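Local coordinates for chaperone SycD (Chlamydia pneumoniae, PDB 4NRH), which probably acts as a tetratricopeptide-repeat chaperone in type III secretion, forming a complex with the gatekeeper protein CopN that directs translocator secretion, at residues 37-42 / 113-118; 95-100 / 121-126. All blocks are in the same frame, centred on the assembly; numbering follows the deposited sequence.

Contact 1: residues 37-42 / 113-118; sequences GYVPDK and ALHAYG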
loop_
_atom_site.group_PDB
_atom_site.type_symbol
_atom_site.label_atom_id
_atom_site.label_comp_id
_atom_site.label_asym_id
_atom_site.label_seq_id
_atom_site.Cartn_x
_atom_site.Cartn_y
_atom_site.Cartn_z
ATOM N N GLY D 37 -2.951 -19.292 -7.568
ATOM C CA GLY D 37 -1.918 -20.252 -7.914
ATOM C C GLY D 37 -0.910 -20.483 -6.805
ATOM O O GLY D 37 0.126 -21.115 -7.018
ATOM N N TYR D 38 -1.215 -19.972 -5.618
ATOM C CA TYR D 38 -0.305 -20.068 -4.484
ATOM C C TYR D 38 -0.426 -21.404 -3.760
ATOM O O TYR D 38 -1.498 -21.766 -3.274
ATOM C CB TYR D 38 -0.567 -18.921 -3.507
ATOM C CG TYR D 38 0.315 -18.921 -2.279
ATOM C CD1 TYR D 38 1.688 -19.109 -2.381
ATOM C CD2 TYR D 38 -0.226 -18.714 -1.017
ATOM C CE1 TYR D 38 2.495 -19.101 -1.257
ATOM C CE2 TYR D 38 0.571 -18.703 0.110
ATOM C CZ TYR D 38 1.929 -18.897 -0.013
ATOM O OH TYR D 38 2.720 -18.885 1.112
ATOM N N VAL D 39 0.685 -22.128 -3.689
ATOM C CA VAL D 39 0.770 -23.336 -2.877
ATOM C C VAL D 39 1.883 -23.167 -1.853
ATOM O O VAL D 39 3.063 -23.232 -2.201
ATOM C CB VAL D 39 1.037 -24.591 -3.731
ATOM C CG1 VAL D 39 1.100 -25.834 -2.849
ATOM C CG2 VAL D 39 -0.031 -24.743 -4.802
ATOM N N PRO D 40 1.508 -22.940 -0.584
ATOM C CA PRO D 40 2.474 -22.691 0.492
ATOM C C PRO D 40 3.468 -23.835 0.650
ATOM O O PRO D 40 3.072 -24.992 0.789
ATOM C CB PRO D 40 1.592 -22.555 1.738
ATOM C CG PRO D 40 0.235 -22.220 1.220
ATOM C CD PRO D 40 0.118 -22.902 -0.103
ATOM N N ASP D 41 4.753 -23.502 0.633
ATOM C CA ASP D 41 5.805 -24.502 0.740
ATOM C C ASP D 41 6.439 -24.415 2.123
ATOM O O ASP D 41 7.168 -23.470 2.430
ATOM C CB ASP D 41 6.853 -24.301 -0.358
ATOM C CG ASP D 41 7.796 -25.484 -0.501
ATOM O OD1 ASP D 41 8.039 -26.198 0.495
ATOM O OD2 ASP D 41 8.300 -25.700 -1.623
ATOM N N LYS D 42 6.147 -25.410 2.954
ATOM C CA LYS D 42 6.604 -25.441 4.339
ATOM C C LYS D 42 8.123 -25.528 4.479
ATOM O O LYS D 42 8.661 -25.333 5.568
ATOM C CB LYS D 42 5.961 -26.623 5.068
ATOM C CG LYS D 42 6.305 -27.972 4.457
ATOM C CD LYS D 42 5.386 -29.070 4.963
ATOM C CE LYS D 42 5.762 -30.413 4.360
ATOM N NZ LYS D 42 4.890 -31.513 4.856
ATOM N N ALA D 113 -12.334 -22.237 -5.587
ATOM C CA ALA D 113 -12.669 -23.183 -4.528
ATOM C C ALA D 113 -11.797 -24.427 -4.637
ATOM O O ALA D 113 -11.329 -24.963 -3.632
ATOM C CB ALA D 113 -14.141 -23.557 -4.588
ATOM N N LEU D 114 -11.592 -24.882 -5.870
ATOM C CA LEU D 114 -10.741 -26.034 -6.148
ATOM C C LEU D 114 -9.312 -25.817 -5.665
ATOM O O LEU D 114 -8.710 -26.707 -5.063
ATOM C CB LEU D 114 -10.741 -26.339 -7.648
ATOM C CG LEU D 114 -11.961 -27.087 -8.183
ATOM C CD1 LEU D 114 -12.051 -26.951 -9.693
ATOM C CD2 LEU D 114 -11.890 -28.548 -7.775
ATOM N N HIS D 115 -8.772 -24.633 -5.938
ATOM C CA HIS D 115 -7.418 -24.287 -5.521
ATOM C C HIS D 115 -7.262 -24.331 -4.003
ATOM O O HIS D 115 -6.273 -24.854 -3.491
ATOM C CB HIS D 115 -7.033 -22.901 -6.043
ATOM C CG HIS D 115 -5.714 -22.414 -5.535
ATOM N ND1 HIS D 115 -5.598 -21.358 -4.653
ATOM C CD2 HIS D 115 -4.451 -22.838 -5.777
ATOM C CE1 HIS D 115 -4.324 -21.153 -4.380
ATOM N NE2 HIS D 115 -3.605 -22.038 -5.050
ATOM N N ALA D 116 -8.242 -23.781 -3.293
ATOM C CA ALA D 116 -8.208 -23.745 -1.835
ATOM C C ALA D 116 -8.288 -25.152 -1.249
ATOM O O ALA D 116 -7.589 -25.474 -0.287
ATOM C CB ALA D 116 -9.339 -22.878 -1.299
ATOM N N TYR D 117 -9.148 -25.984 -1.832
ATOM C CA TYR D 117 -9.258 -27.385 -1.434
ATOM C C TYR D 117 -7.949 -28.132 -1.677
ATOM O O TYR D 117 -7.530 -28.954 -0.861
ATOM C CB TYR D 117 -10.396 -28.075 -2.190
ATOM C CG TYR D 117 -11.782 -27.678 -1.732
ATOM C CD1 TYR D 117 -12.028 -27.336 -0.409
ATOM C CD2 TYR D 117 -12.847 -27.658 -2.623
ATOM C CE1 TYR D 117 -13.296 -26.979 0.013
ATOM C CE2 TYR D 117 -14.117 -27.303 -2.211
ATOM C CZ TYR D 117 -14.336 -26.965 -0.895
ATOM O OH TYR D 117 -15.601 -26.611 -0.487
ATOM N N GLY D 118 -7.312 -27.840 -2.807
ATOM C CA GLY D 118 -6.055 -28.471 -3.168
ATOM C C GLY D 118 -4.938 -28.144 -2.196
ATOM O O GLY D 118 -4.129 -29.007 -1.856
#

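Contact 2: residues 95-100 / 121-126; sequences KFWFSL and AVLRDK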
loop_
_atom_site.group_PDB
_atom_site.type_symbol
_atom_site.label_atom_id
_atom_site.label_comp_id
_atom_site.label_asym_id
_atom_site.label_seq_id
_atom_site.Cartn_x
_atom_site.Cartn_y
_atom_site.Cartn_z
ATOM N N LYS D 95 -7.233 -25.200 8.076
ATOM C CA LYS D 95 -8.646 -24.872 8.240
ATOM C C LYS D 95 -8.979 -23.498 7.659
ATOM O O LYS D 95 -10.137 -23.217 7.350
ATOM C CB LYS D 95 -9.054 -24.944 9.714
ATOM C CG LYS D 95 -8.547 -23.812 10.585
ATOM C CD LYS D 95 -9.039 -23.990 12.014
ATOM C CE LYS D 95 -8.630 -22.826 12.899
ATOM N NZ LYS D 95 -9.111 -23.004 14.298
ATOM N N PHE D 96 -7.969 -22.644 7.512
ATOM C CA PHE D 96 -8.169 -21.346 6.872
ATOM C C PHE D 96 -8.492 -21.544 5.395
ATOM O O PHE D 96 -9.453 -20.980 4.875
ATOM C CB PHE D 96 -6.935 -20.449 7.019
ATOM C CG PHE D 96 -6.677 -19.978 8.425
ATOM C CD1 PHE D 96 -7.576 -20.245 9.446
ATOM C CD2 PHE D 96 -5.534 -19.250 8.720
ATOM C CE1 PHE D 96 -7.333 -19.808 10.736
ATOM C CE2 PHE D 96 -5.287 -18.810 10.008
ATOM C CZ PHE D 96 -6.187 -19.089 11.016
ATOM N N TRP D 97 -7.677 -22.356 4.729
ATOM C CA TRP D 97 -7.889 -22.695 3.327
ATOM C C TRP D 97 -9.186 -23.472 3.111
ATOM O O TRP D 97 -9.877 -23.277 2.111
ATOM C CB TRP D 97 -6.711 -23.513 2.797
ATOM C CG TRP D 97 -5.486 -22.711 2.493
ATOM C CD1 TRP D 97 -4.374 -22.583 3.272
ATOM C CD2 TRP D 97 -5.236 -21.948 1.308
ATOM N NE1 TRP D 97 -3.450 -21.778 2.650
ATOM C CE2 TRP D 97 -3.957 -21.375 1.442
ATOM C CE3 TRP D 97 -5.972 -21.690 0.146
ATOM C CZ2 TRP D 97 -3.395 -20.564 0.458
ATOM C CZ3 TRP D 97 -5.415 -20.882 -0.826
ATOM C CH2 TRP D 97 -4.140 -20.326 -0.664
ATOM N N PHE D 98 -9.506 -24.356 4.051
ATOM C CA PHE D 98 -10.679 -25.215 3.924
ATOM C C PHE D 98 -11.956 -24.386 4.008
ATOM O O PHE D 98 -12.876 -24.562 3.209
ATOM C CB PHE D 98 -10.677 -26.296 5.008
ATOM C CG PHE D 98 -11.405 -27.553 4.617
ATOM C CD1 PHE D 98 -12.034 -27.657 3.387
ATOM C CD2 PHE D 98 -11.462 -28.631 5.485
ATOM C CE1 PHE D 98 -12.703 -28.813 3.028
ATOM C CE2 PHE D 98 -12.131 -29.790 5.132
ATOM C CZ PHE D 98 -12.751 -29.880 3.903
ATOM N N SER D 99 -12.002 -23.483 4.981
ATOM C CA SER D 99 -13.145 -22.597 5.147
ATOM C C SER D 99 -13.245 -21.608 3.991
ATOM O O SER D 99 -14.341 -21.206 3.600
ATOM C CB SER D 99 -13.054 -21.854 6.480
ATOM O OG SER D 99 -13.159 -22.752 7.572
ATOM N N LEU D 100 -12.095 -21.213 3.450
ATOM C CA LEU D 100 -12.064 -20.353 2.273
ATOM C C LEU D 100 -12.640 -21.101 1.077
ATOM O O LEU D 100 -13.417 -20.549 0.298
ATOM C CB LEU D 100 -10.638 -19.883 1.977
ATOM C CG LEU D 100 -10.424 -19.122 0.665
ATOM C CD1 LEU D 100 -11.357 -17.920 0.573
ATOM C CD2 LEU D 100 -8.972 -18.693 0.515
ATOM N N ALA D 121 -5.429 -30.006 1.050
ATOM C CA ALA D 121 -4.949 -31.375 0.897
ATOM C C ALA D 121 -3.447 -31.465 1.161
ATOM O O ALA D 121 -2.991 -32.335 1.901
ATOM C CB ALA D 121 -5.276 -31.899 -0.490
ATOM N N VAL D 122 -2.689 -30.567 0.538
ATOM C CA VAL D 122 -1.241 -30.510 0.712
ATOM C C VAL D 122 -0.862 -30.324 2.181
ATOM O O VAL D 122 0.033 -30.997 2.695
ATOM C CB VAL D 122 -0.625 -29.365 -0.120
ATOM C CG1 VAL D 122 0.858 -29.218 0.185
ATOM C CG2 VAL D 122 -0.846 -29.612 -1.604
ATOM N N LEU D 123 -1.556 -29.410 2.851
ATOM C CA LEU D 123 -1.271 -29.091 4.246
ATOM C C LEU D 123 -1.767 -30.185 5.190
ATOM O O LEU D 123 -1.305 -30.293 6.327
ATOM C CB LEU D 123 -1.904 -27.751 4.620
ATOM C CG LEU D 123 -1.421 -26.524 3.842
ATOM C CD1 LEU D 123 -2.225 -25.291 4.232
ATOM C CD2 LEU D 123 0.068 -26.289 4.058
ATOM N N ARG D 124 -2.709 -30.991 4.711
ATOM C CA ARG D 124 -3.392 -31.966 5.555
ATOM C C ARG D 124 -3.593 -33.270 4.785
ATOM O O ARG D 124 -4.714 -33.615 4.410
ATOM C CB ARG D 124 -4.734 -31.404 6.026
ATOM C CG ARG D 124 -5.289 -32.029 7.290
ATOM C CD ARG D 124 -6.774 -31.729 7.418
ATOM N NE ARG D 124 -7.042 -30.355 7.824
ATOM C CZ ARG D 124 -8.253 -29.805 7.832
ATOM N NH1 ARG D 124 -9.307 -30.513 7.450
ATOM N NH2 ARG D 124 -8.410 -28.546 8.217
ATOM N N ASP D 125 -2.494 -33.982 4.550
ATOM C CA ASP D 125 -2.472 -35.137 3.652
ATOM C C ASP D 125 -3.425 -36.273 4.034
ATOM O O ASP D 125 -3.970 -36.946 3.159
ATOM C CB ASP D 125 -1.045 -35.690 3.564
ATOM C CG ASP D 125 -0.857 -36.634 2.392
ATOM O OD1 ASP D 125 -1.644 -36.547 1.425
ATOM O OD2 ASP D 125 0.074 -37.464 2.440
ATOM N N LYS D 126 -3.622 -36.491 5.329
ATOM C CA LYS D 126 -4.411 -37.633 5.790
ATOM C C LYS D 126 -5.916 -37.456 5.590
ATOM O O LYS D 126 -6.662 -38.434 5.569
ATOM C CB LYS D 126 -4.120 -37.913 7.267
ATOM C CG LYS D 126 -2.695 -38.368 7.542
ATOM C CD LYS D 126 -2.453 -38.563 9.030
ATOM C CE LYS D 126 -1.028 -39.016 9.304
ATOM N NZ LYS D 126 -0.732 -39.081 10.763
#

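Contact 1: residues 37-42 / 113-118
The imidazole of His115 carries the whole contact, reaching from helix 110-123 to the backbone of Gly37 and Tyr38. Its polar link is a weak hydrogen bond: NE2 donates to Tyr38 O at 2.8 Å, but the N-H...O angle of 122° is strongly bent. The carbonyl carbon of Tyr38 lies in the ring plane at the imidazole edge, while Tyr38 N, 3.2 Å from His115 NE2, is too badly aligned to bond. Placing CG anti to the backbone N (chi1 174°) sends the ring out from the helix to the loop.

The rest is light packing. Gly37 N lies over one imidazole face, 3.7 Å above the plane and displaced toward the rim, and Gly37 C comes within 3.6 Å of His115 NE2. Val39 adds only a marginal touch, Val39 CG2 standing 4.5 Å from His115 NE2. The irregular chain that links helix 31-35 to helix 49-52 thus meets, through its main chain, one weak bond and little surface, a helix belonging to the tetratricopeptide repeat, an antiparallel helix-pair motif that stacks into a curved solenoid.

The phenol ring of Tyr38 leads away from His115; it and Pro40 supply the loop's side-chain packing on helix 94-106, and Pro91 touches both. The loop also engages the partner protein. Beyond the carbonyl used by His115, Gln288 of the CopN chain hydrogen-bonds to Val39 O and Asp41 N, and Ala284 of the CopN chain packs on Tyr38 itself.

Contact 2: residues 95-100 / 121-126
Two flat groups meet where the Arg124 guanidinium approaches the Phe98 ring, their planes steeply inclined at 68°. Arg124 NH1 comes in obliquely, over neither the face nor the edge of the ring, to 3.5 Å from Phe98 CD2, and the two side chains cross at about a right angle. At the guanidinium edge lies Lys95: its backbone N stands 3.5 Å from Arg124 NH2 and its CB, in the guanidinium plane, 4.0 Å from the same atom. The third flat group, the Trp97 indole, is also approached obliquely: Leu123 CD1 reaches Trp97 CD1 at 3.6 Å, these side chains again crossing at about a right angle. This methyl contact is the apolar part of the interface.

No hydrogen bond spans the two segments. Arg124 NH1 forms a salt bridge to Asp127 and NH2 bonds to Ser94 OG, two anchors that probably fix the rotation of the group, while Lys95 extends its amine away to a salt bridge with Glu61. The indole NE1 is hydrogen-bonded to Pro91 O. A bend at chi3 (-75°) turns the guanidinium toward the start of helix 94-106.

Within the tetratricopeptide repeat, the contact joins the first part of helix 94-106 to the closing end of helix 110-123, as expected for an antiparallel helix pair, with Arg124 just leaving the helical conformation. Tyr129 and Tyr133 of helix 129-140 pack on Phe98.

Contacts 1 and 2 have their centres about 8 Å apart and share helix 110-123, contact 1 using its middle and contact 2 its end. Their segments alternate along the chain. Trp97 is the main bridge: its CZ3 lies 3.7 Å from His115 CE1, and its CZ2 packs 4.0 Å from Tyr38 CD2. Ala116 CB rests 3.5 Å from Trp97 O, and Tyr117 CE1 meets Phe98 CE1 at 3.6 Å, so the two contacts join directly through the interface between helices 94-106 and 110-123. CopN reaches the 37-42 loop but touches neither segment of contact 2; Trp97 packs against that loop through Tyr38 and Pro40.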